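Local atomic coordinates of TsrE (Streptomyces laurentii, PDB entry 7CWW), a protein that probably acts as a cyclase in the biosynthesis of a thiopeptide antibiotic and belongs to the family of lantibiotic dehydratase C-terminal domains. Residues K242-E246 / G247-L251; I290-A293 / I294-T298. All coordinates share one frame; numbering follows the deposited sequence.

Contact 1 (K242-E246 / G247-L251); sequences KGFDE and GRFYL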
ATOM      1  N   LYS A 242      -1.868 -19.465   3.241  1.00 34.91           N
ATOM      2  CA  LYS A 242      -2.866 -20.514   3.430  1.00 33.80           C
ATOM      3  C   LYS A 242      -4.114 -20.255   2.585  1.00 30.44           C
ATOM      4  O   LYS A 242      -4.720 -21.193   2.050  1.00 37.63           O
ATOM      5  CB  LYS A 242      -3.227 -20.593   4.916  1.00 38.43           C
ATOM      6  CG  LYS A 242      -4.361 -21.526   5.290  1.00 51.75           C
ATOM      7  CD  LYS A 242      -4.072 -22.204   6.623  1.00 67.05           C
ATOM      8  CE  LYS A 242      -5.350 -22.501   7.391  1.00 75.86           C
ATOM      9  NZ  LYS A 242      -5.219 -22.154   8.837  1.00 79.72           N
ATOM     10  N   GLY A 243      -4.528 -18.993   2.477  1.00 32.22           N
ATOM     11  CA  GLY A 243      -5.685 -18.679   1.651  1.00 33.85           C
ATOM     12  C   GLY A 243      -5.507 -19.137   0.216  1.00 33.37           C
ATOM     13  O   GLY A 243      -6.400 -19.748  -0.371  1.00 35.05           O
ATOM     14  N   PHE A 244      -4.336 -18.868  -0.361  1.00 31.61           N
ATOM     15  CA  PHE A 244      -4.079 -19.297  -1.735  1.00 36.20           C
ATOM     16  C   PHE A 244      -3.890 -20.808  -1.826  1.00 33.30           C
ATOM     17  O   PHE A 244      -4.510 -21.467  -2.674  1.00 35.22           O
ATOM     18  CB  PHE A 244      -2.874 -18.532  -2.294  1.00 33.11           C
ATOM     19  CG  PHE A 244      -3.210 -17.101  -2.660  1.00 30.86           C
ATOM     20  CD1 PHE A 244      -3.966 -16.814  -3.793  1.00 30.01           C
ATOM     21  CD2 PHE A 244      -2.818 -16.054  -1.844  1.00 26.26           C
ATOM     22  CE1 PHE A 244      -4.316 -15.484  -4.114  1.00 26.19           C
ATOM     23  CE2 PHE A 244      -3.158 -14.717  -2.154  1.00 31.12           C
ATOM     24  CZ  PHE A 244      -3.903 -14.439  -3.288  1.00 30.07           C
ATOM     25  N   ASP A 245      -3.066 -21.381  -0.938  1.00 32.24           N
ATOM     26  CA  ASP A 245      -2.810 -22.823  -0.972  1.00 32.24           C
ATOM     27  C   ASP A 245      -4.103 -23.634  -0.892  1.00 33.95           C
ATOM     28  O   ASP A 245      -4.209 -24.709  -1.488  1.00 38.74           O
ATOM     29  CB  ASP A 245      -1.882 -23.220   0.183  1.00 38.74           C
ATOM     30  CG  ASP A 245      -0.448 -22.751  -0.018  1.00 48.85           C
ATOM     31  OD1 ASP A 245      -0.077 -22.429  -1.169  1.00 55.43           O
ATOM     32  OD2 ASP A 245       0.305 -22.703   0.983  1.00 45.72           O
ATOM     33  N   GLU A 246      -5.085 -23.149  -0.143  1.00 36.38           N
ATOM     34  CA  GLU A 246      -6.334 -23.871   0.067  1.00 38.72           C
ATOM     35  C   GLU A 246      -7.378 -23.595  -1.007  1.00 36.67           C
ATOM     36  O   GLU A 246      -8.488 -24.127  -0.915  1.00 41.66           O
ATOM     37  CB  GLU A 246      -6.913 -23.525   1.446  1.00 43.22           C
ATOM     38  CG  GLU A 246      -6.063 -24.018   2.611  1.00 48.89           C
ATOM     39  CD  GLU A 246      -6.703 -23.754   3.963  1.00 57.34           C
ATOM     40  OE1 GLU A 246      -6.506 -24.579   4.881  1.00 63.83           O
ATOM     41  OE2 GLU A 246      -7.392 -22.726   4.118  1.00 61.02           O
ATOM     42  N   GLY A 247      -7.060 -22.787  -2.018  1.00 41.20           N
ATOM     43  CA  GLY A 247      -8.018 -22.517  -3.083  1.00 37.16           C
ATOM     44  C   GLY A 247      -9.056 -21.467  -2.766  1.00 37.40           C
ATOM     45  O   GLY A 247     -10.042 -21.342  -3.505  1.00 34.50           O
ATOM     46  N   ARG A 248      -8.864 -20.690  -1.706  1.00 35.76           N
ATOM     47  CA  ARG A 248      -9.879 -19.752  -1.258  1.00 35.80           C
ATOM     48  C   ARG A 248      -9.651 -18.329  -1.752  1.00 32.10           C
ATOM     49  O   ARG A 248     -10.622 -17.597  -1.960  1.00 33.26           O
ATOM     50  CB  ARG A 248      -9.938 -19.756   0.276  1.00 35.52           C
ATOM     51  CG  ARG A 248     -10.602 -21.021   0.871  1.00 36.95           C
ATOM     52  CD  ARG A 248     -10.771 -20.862   2.386  1.00 38.29           C
ATOM     53  NE  ARG A 248      -9.478 -20.882   3.067  1.00 47.83           N
ATOM     54  CZ  ARG A 248      -8.945 -19.856   3.729  1.00 50.17           C
ATOM     55  NH1 ARG A 248      -7.759 -19.995   4.304  1.00 45.31           N
ATOM     56  NH2 ARG A 248      -9.585 -18.693   3.808  1.00 47.26           N
ATOM     57  N   PHE A 249      -8.399 -17.921  -1.938  1.00 32.34           N
ATOM     58  CA  PHE A 249      -8.060 -16.550  -2.293  1.00 34.23           C
ATOM     59  C   PHE A 249      -7.770 -16.473  -3.786  1.00 31.43           C
ATOM     60  O   PHE A 249      -7.142 -17.373  -4.356  1.00 31.96           O
ATOM     61  CB  PHE A 249      -6.842 -16.056  -1.506  1.00 29.77           C
ATOM     62  CG  PHE A 249      -7.100 -15.801  -0.043  1.00 32.70           C
ATOM     63  CD1 PHE A 249      -8.335 -16.071   0.531  1.00 35.01           C
ATOM     64  CD2 PHE A 249      -6.092 -15.282   0.759  1.00 34.41           C
ATOM     65  CE1 PHE A 249      -8.562 -15.825   1.884  1.00 33.60           C
ATOM     66  CE2 PHE A 249      -6.310 -15.036   2.110  1.00 38.26           C
ATOM     67  CZ  PHE A 249      -7.549 -15.312   2.674  1.00 34.97           C
ATOM     68  N   TYR A 250      -8.234 -15.395  -4.415  1.00 30.98           N
ATOM     69  CA  TYR A 250      -8.022 -15.143  -5.837  1.00 33.47           C
ATOM     70  C   TYR A 250      -7.760 -13.656  -6.022  1.00 33.61           C
ATOM     71  O   TYR A 250      -8.331 -12.830  -5.305  1.00 30.97           O
ATOM     72  CB  TYR A 250      -9.229 -15.595  -6.677  1.00 30.49           C
ATOM     73  CG  TYR A 250      -9.449 -17.077  -6.565  1.00 35.24           C
ATOM     74  CD1 TYR A 250      -8.763 -17.963  -7.392  1.00 34.98           C
ATOM     75  CD2 TYR A 250     -10.295 -17.598  -5.591  1.00 36.52           C
ATOM     76  CE1 TYR A 250      -8.924 -19.333  -7.257  1.00 38.96           C
ATOM     77  CE2 TYR A 250     -10.469 -18.964  -5.452  1.00 34.07           C
ATOM     78  CZ  TYR A 250      -9.776 -19.828  -6.288  1.00 36.79           C
ATOM     79  OH  TYR A 250      -9.928 -21.187  -6.148  1.00 36.49           O
ATOM     80  N   LEU A 251      -6.878 -13.314  -6.957  1.00 31.51           N
ATOM     81  CA  LEU A 251      -6.525 -11.921  -7.222  1.00 31.97           C
ATOM     82  C   LEU A 251      -7.192 -11.508  -8.526  1.00 35.76           C
ATOM     83  O   LEU A 251      -6.845 -12.017  -9.597  1.00 31.14           O
ATOM     84  CB  LEU A 251      -5.006 -11.744  -7.282  1.00 33.83           C
ATOM     85  CG  LEU A 251      -4.250 -11.948  -5.958  1.00 32.44           C
ATOM     86  CD1 LEU A 251      -2.735 -11.645  -6.090  1.00 29.30           C
ATOM     87  CD2 LEU A 251      -4.863 -11.105  -4.812  1.00 28.18           C
TER
HETATM   88  O   HOH W   1      -6.386 -20.196  -4.552  1.00 49.97           O
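Phe244 and Phe249 meet in a T-shaped (edge-to-face) pair where helix 224-245 ends, their ring planes 87° apart. Phe249 CB stands over the centre of the Phe244 ring, 3.6 Å from its centroid, and the Phe249 ring itself lies against the helix backbone: Gly243 CA makes a CH-pi contact over its face, 3.5 Å from the ring centroid. Because Gly243 has no side chain, this ring can settle directly on the last turn. Leu251 closes the edge of the other ring, its CG 3.7 Å from Phe244 CZ. The chain turns through a Schellman motif, with Gly247 at positive phi (81°) and two bonds back into the last turn, Gly247 N to Phe244 O at 2.9 Å and Arg248 N to Gly243 O. Gly243 O also accepts from Phe249 N, and a water bridges Phe244 O and Phe249 O.

The exposed side is held by charge instead. Arg248, bent at chi3 (-69°), brings both NE and NH1 onto the single atom OE2 of Glu246, with NH1 to OE2 at 2.8 Å. The two nitrogens come from opposite faces of the carboxylate, whose plane is steeply turned against the guanidinium. Phe244 packs on Leu311 and Phe249 on Leu315, both of helix 308-326, while backbone hydrogen bonding between Tyr250 and Gly101 ties the outgoing chain to a loop preceding helix 106-127.

Contact 2 (I290-A293 / I294-T298); sequences IHRA and IADNT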
ATOM      1  N   ILE A 290      14.514  -3.637 -20.136  1.00 50.36           N
ATOM      2  CA  ILE A 290      13.829  -4.334 -19.053  1.00 47.64           C
ATOM      3  C   ILE A 290      12.570  -5.028 -19.560  1.00 51.04           C
ATOM      4  O   ILE A 290      12.300  -6.181 -19.202  1.00 45.92           O
ATOM      5  CB  ILE A 290      13.523  -3.349 -17.918  1.00 47.99           C
ATOM      6  CG1 ILE A 290      14.840  -2.800 -17.371  1.00 49.54           C
ATOM      7  CG2 ILE A 290      12.716  -4.036 -16.832  1.00 51.20           C
ATOM      8  CD1 ILE A 290      14.685  -1.695 -16.371  1.00 48.85           C
ATOM      9  N   HIS A 291      11.787  -4.353 -20.413  1.00 52.11           N
ATOM     10  CA  HIS A 291      10.568  -4.978 -20.923  1.00 48.71           C
ATOM     11  C   HIS A 291      10.889  -6.158 -21.829  1.00 54.44           C
ATOM     12  O   HIS A 291      10.190  -7.178 -21.805  1.00 55.65           O
ATOM     13  CB  HIS A 291       9.707  -3.951 -21.662  1.00 57.53           C
ATOM     14  CG  HIS A 291       8.966  -3.028 -20.746  1.00 56.88           C
ATOM     15  ND1 HIS A 291       9.234  -1.678 -20.671  1.00 57.53           N
ATOM     16  CD2 HIS A 291       8.000  -3.272 -19.829  1.00 53.64           C
ATOM     17  CE1 HIS A 291       8.452  -1.127 -19.760  1.00 57.41           C
ATOM     18  NE2 HIS A 291       7.690  -2.072 -19.237  1.00 55.83           N
ATOM     19  N   ARG A 292      11.944  -6.038 -22.636  1.00 52.58           N
ATOM     20  CA  ARG A 292      12.395  -7.180 -23.419  1.00 59.33           C
ATOM     21  C   ARG A 292      12.779  -8.345 -22.511  1.00 57.03           C
ATOM     22  O   ARG A 292      12.511  -9.509 -22.835  1.00 51.62           O
ATOM     23  CB  ARG A 292      13.567  -6.761 -24.309  1.00 67.07           C
ATOM     24  CG  ARG A 292      13.605  -7.449 -25.669  1.00 71.86           C
ATOM     25  CD  ARG A 292      14.510  -6.702 -26.649  1.00 75.55           C
ATOM     26  NE  ARG A 292      15.822  -6.411 -26.075  1.00 79.99           N
ATOM     27  CZ  ARG A 292      16.299  -5.184 -25.878  1.00 80.82           C
ATOM     28  NH1 ARG A 292      15.568  -4.125 -26.217  1.00 80.31           N
ATOM     29  NH2 ARG A 292      17.505  -5.015 -25.345  1.00 77.30           N
ATOM     30  N   ALA A 293      13.392  -8.048 -21.357  1.00 55.39           N
ATOM     31  CA  ALA A 293      13.784  -9.103 -20.425  1.00 52.27           C
ATOM     32  C   ALA A 293      12.567  -9.873 -19.927  1.00 45.51           C
ATOM     33  O   ALA A 293      12.554 -11.109 -19.926  1.00 45.89           O
ATOM     34  CB  ALA A 293      14.564  -8.509 -19.252  1.00 46.63           C
ATOM     35  N   ILE A 294      11.527  -9.156 -19.503  1.00 48.54           N
ATOM     36  CA  ILE A 294      10.315  -9.836 -19.060  1.00 57.05           C
ATOM     37  C   ILE A 294       9.692 -10.606 -20.211  1.00 64.27           C
ATOM     38  O   ILE A 294       9.296 -11.769 -20.059  1.00 61.11           O
ATOM     39  CB  ILE A 294       9.321  -8.829 -18.464  1.00 61.41           C
ATOM     40  CG1 ILE A 294       9.934  -8.132 -17.261  1.00 54.87           C
ATOM     41  CG2 ILE A 294       8.030  -9.533 -18.078  1.00 66.24           C
ATOM     42  CD1 ILE A 294       9.714  -6.645 -17.278  1.00 57.08           C
ATOM     43  N   ALA A 295       9.617  -9.975 -21.389  1.00 70.00           N
ATOM     44  CA  ALA A 295       8.951 -10.590 -22.534  1.00 68.76           C
ATOM     45  C   ALA A 295       9.604 -11.905 -22.932  1.00 65.04           C
ATOM     46  O   ALA A 295       8.922 -12.812 -23.424  1.00 66.34           O
ATOM     47  CB  ALA A 295       8.948  -9.624 -23.720  1.00 69.21           C
ATOM     48  N   ASP A 296      10.914 -12.031 -22.732  1.00 61.55           N
ATOM     49  CA  ASP A 296      11.617 -13.254 -23.094  1.00 62.73           C
ATOM     50  C   ASP A 296      11.591 -14.315 -22.003  1.00 61.06           C
ATOM     51  O   ASP A 296      12.002 -15.451 -22.260  1.00 65.58           O
ATOM     52  CB  ASP A 296      13.076 -12.940 -23.453  1.00 67.76           C
ATOM     53  CG  ASP A 296      13.195 -11.962 -24.606  1.00 78.86           C
ATOM     54  OD1 ASP A 296      12.166 -11.385 -25.020  1.00 81.62           O
ATOM     55  OD2 ASP A 296      14.325 -11.776 -25.103  1.00 83.37           O
ATOM     56  N   ASN A 297      11.134 -13.985 -20.799  1.00 60.23           N
ATOM     57  CA  ASN A 297      11.193 -14.916 -19.671  1.00 56.74           C
ATOM     58  C   ASN A 297       9.779 -15.416 -19.400  1.00 56.89           C
ATOM     59  O   ASN A 297       9.062 -14.879 -18.553  1.00 52.58           O
ATOM     60  CB  ASN A 297      11.805 -14.269 -18.433  1.00 52.48           C
ATOM     61  CG  ASN A 297      12.161 -15.287 -17.370  1.00 45.43           C
ATOM     62  OD1 ASN A 297      11.538 -16.348 -17.268  1.00 41.87           O
ATOM     63  ND2 ASN A 297      13.174 -14.973 -16.568  1.00 42.39           N
ATOM     64  N   THR A 298       9.397 -16.469 -20.120  1.00 57.49           N
ATOM     65  CA  THR A 298       8.072 -17.051 -19.953  1.00 61.07           C
ATOM     66  C   THR A 298       7.867 -17.557 -18.531  1.00 56.16           C
ATOM     67  O   THR A 298       6.777 -17.416 -17.962  1.00 50.97           O
ATOM     68  CB  THR A 298       7.890 -18.181 -20.962  1.00 60.49           C
ATOM     69  OG1 THR A 298       7.546 -17.617 -22.228  1.00 68.36           O
ATOM     70  CG2 THR A 298       6.809 -19.155 -20.514  1.00 61.43           C
TER
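Ile290 O and Ile294 N join the two segments by an i to i+4 bond of 3.1 Å in the last turns of helix 286-296. The same spacing pairs His291 O with Ala295 N at 2.9 Å and Arg292 O with Asp296 N at 3.0 Å. The third bond is the most bent, with an N-H...O angle of 142°, and Asp296 N also makes a weak bond to Ala293 O, so the amide is shared between two carbonyls as the helix runs out. Asn297 N then bonds to Ile294 O, and Asn297 takes the N-cap position of helix 298-306.

Among the side chains, Ile290 and Ile294 touch one turn apart, CG2 of Ile290 lying 4.0 Å from CD1 of Ile294 as the two side chains cross at a slant. In Ile294, chi1 of -61° sets CG1 beside the backbone N, and chi2 of 134°, off a staggered value, then brings CD1 to 3.3 Å from Ile290 O. Ala295 CB lies 3.3 Å from His291 O. On the exposed side Asp296 OD1 is close to Arg292 O, an approach of two acceptors that contributes no bond; the Asp296 carboxylate and the Arg292 guanidinium remain apart.

Asn297 is buried and engaged at both ends of its amide: OD1 caps Tyr300 N, while ND2 bonds to the carbonyls of Ile357 and Val360. Ile290, Ala293 and Ile294 rest on Ile357, joining helix 286-296 to helix 353-359 just before the chain turns into helix 298-306.

Overall arrangement
From the N terminus the chain forms a three-stranded antiparallel sheet and then a largely helical body, in which both contacts lie. Contact 1 comes first, turning the chain out of helix 224-245 into the loop that leads to helix 276-279. Contact 2 follows at the junction of helices 286-296 and 298-306. Neither encloses a loop, since the two segments of each follow one another without a gap, and they stand in series without nesting or crossing. Their centres are 27 Å apart and their nearest atoms about 16 Å apart, so each fastens its own helix end to a different later helix, 308-326 for contact 1 and 353-359 for contact 2.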